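Local coordinates for protein transcriptional regulator (Methanobacterium thermoautotrophicum, PDB 3BPV) that probably binds DNA as a winged-helix transcriptional repressor of the MarR family, working as a two-subunit assembly, at residues A[108-111]-A[112-115]. Numbering follows the deposited sequence.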
loop_
_atom_site.group_PDB
_atom_site.type_symbol
_atom_site.label_atom_id
_atom_site.label_comp_id
_atom_site.label_asym_id
_atom_site.label_seq_id
_atom_site.Cartn_x
_atom_site.Cartn_y
_atom_site.Cartn_z
ATOM N N GLU A 108 -1.912 -8.259 14.302
ATOM C CA GLU A 108 -0.535 -8.292 14.781
ATOM C C GLU A 108 -0.248 -9.557 15.579
ATOM O O GLU A 108 0.801 -10.183 15.406
ATOM C CB GLU A 108 -0.237 -7.054 15.635
ATOM C CG GLU A 108 -0.051 -5.790 14.813
ATOM C CD GLU A 108 0.305 -4.576 15.649
ATOM O OE1 GLU A 108 1.199 -4.688 16.517
ATOM O OE2 GLU A 108 -0.301 -3.507 15.420
ATOM N N ASP A 109 -1.178 -9.947 16.448
ATOM C CA ASP A 109 -0.961 -11.146 17.247
ATOM C C ASP A 109 -0.818 -12.379 16.360
ATOM O O ASP A 109 0.031 -13.240 16.612
ATOM C CB ASP A 109 -2.103 -11.354 18.251
ATOM C CG ASP A 109 -2.135 -10.282 19.326
ATOM O OD1 ASP A 109 -1.082 -9.666 19.577
ATOM O OD2 ASP A 109 -3.207 -10.065 19.928
ATOM N N LEU A 110 -1.647 -12.462 15.327
ATOM C CA LEU A 110 -1.581 -13.587 14.401
ATOM C C LEU A 110 -0.259 -13.578 13.633
ATOM O O LEU A 110 0.388 -14.610 13.474
ATOM C CB LEU A 110 -2.750 -13.529 13.413
ATOM C CG LEU A 110 -4.141 -13.897 13.942
ATOM C CD1 LEU A 110 -5.194 -13.425 12.960
ATOM C CD2 LEU A 110 -4.242 -15.399 14.150
ATOM N N LEU A 111 0.133 -12.403 13.158
ATOM C CA LEU A 111 1.368 -12.264 12.398
ATOM C C LEU A 111 2.604 -12.660 13.209
ATOM O O LEU A 111 3.524 -13.289 12.690
ATOM C CB LEU A 111 1.520 -10.817 11.928
ATOM C CG LEU A 111 2.527 -10.597 10.793
ATOM C CD1 LEU A 111 1.904 -11.048 9.484
ATOM C CD2 LEU A 111 2.923 -9.139 10.707
ATOM N N PHE A 112 2.611 -12.284 14.484
ATOM C CA PHE A 112 3.738 -12.554 15.377
ATOM C C PHE A 112 3.669 -13.850 16.182
ATOM O O PHE A 112 4.455 -14.029 17.107
ATOM C CB PHE A 112 3.892 -11.404 16.383
ATOM C CG PHE A 112 4.495 -10.148 15.809
ATOM C CD1 PHE A 112 5.791 -10.145 15.308
ATOM C CD2 PHE A 112 3.774 -8.951 15.821
ATOM C CE1 PHE A 112 6.367 -8.959 14.827
ATOM C CE2 PHE A 112 4.337 -7.765 15.347
ATOM C CZ PHE A 112 5.638 -7.771 14.849
ATOM N N ARG A 113 2.757 -14.749 15.841
ATOM C CA ARG A 113 2.631 -15.996 16.599
ATOM C C ARG A 113 3.927 -16.773 16.820
ATOM O O ARG A 113 4.158 -17.300 17.914
ATOM C CB ARG A 113 1.593 -16.914 15.943
ATOM C CG ARG A 113 0.166 -16.612 16.369
ATOM C CD ARG A 113 -0.831 -17.469 15.611
ATOM N NE ARG A 113 -0.887 -17.099 14.201
ATOM C CZ ARG A 113 -1.717 -17.640 13.320
ATOM N NH1 ARG A 113 -2.568 -18.582 13.705
ATOM N NH2 ARG A 113 -1.697 -17.243 12.055
ATOM N N ASP A 114 4.775 -16.846 15.798
ATOM C CA ASP A 114 6.023 -17.592 15.915
ATOM C C ASP A 114 7.216 -16.729 16.325
ATOM O O ASP A 114 8.368 -17.126 16.160
ATOM C CB ASP A 114 6.324 -18.302 14.596
ATOM C CG ASP A 114 5.325 -19.400 14.285
ATOM O OD1 ASP A 114 5.314 -19.881 13.135
ATOM O OD2 ASP A 114 4.556 -19.787 15.193
ATOM N N PHE A 115 6.932 -15.551 16.860
ATOM C CA PHE A 115 7.980 -14.638 17.309
ATOM C C PHE A 115 8.025 -14.614 18.828
ATOM O O PHE A 115 6.976 -14.651 19.478
ATOM C CB PHE A 115 7.682 -13.209 16.848
ATOM C CG PHE A 115 8.305 -12.834 15.535
ATOM C CD1 PHE A 115 8.109 -13.616 14.406
ATOM C CD2 PHE A 115 9.067 -11.674 15.429
ATOM C CE1 PHE A 115 8.666 -13.250 13.181
ATOM C CE2 PHE A 115 9.630 -11.299 14.204
ATOM C CZ PHE A 115 9.428 -12.086 13.083
HETATM O O HOH W 1 4.745 -15.713 13.088
#
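Arg113 folds back alongside Leu110, and both side chains run in one direction. Leu110 CD2 sits over the centre of one guanidinium face, 3.5 Å from Arg113 CZ. A bend at chi3 (-69°) turns the Arg113 head back toward the helix. There Arg113 NE donates to Leu110 O at 2.9 Å, on a lone pair in the carbonyl plane. The same oxygen takes a weak bond from Arg113 N, at 3.4 Å. The outer end of the guanidinium goes to the second subunit, where NH2 forms a salt bridge with Glu133. This is the C-terminal end of helix 97-111. Its last turn closes with Phe112 N bonded to Glu108 O at 2.9 Å. A type I beta turn from Phe112 to Phe115 then leads toward helix 117-136, in the all-helical dimer interface usual for MarR proteins. Phe112 CG lies anti to its carbonyl carbon (chi1 -75°), which brings Phe112 CD2 to 3.2 Å from Glu108 O, obliquely to the ring. Phe115 CG meets the edge of this ring, in its plane. Phe123 of helix 117-136 and Leu130 of the second subunit also pack on Phe112. With the ring cut back to an alanine here, a gap is likely to open between the helix end, Phe123 and Leu130 of the other subunit. A water donates to Leu111 O at 2.7 Å. It accepts from Asp114 N and so ties the helix end to the turn.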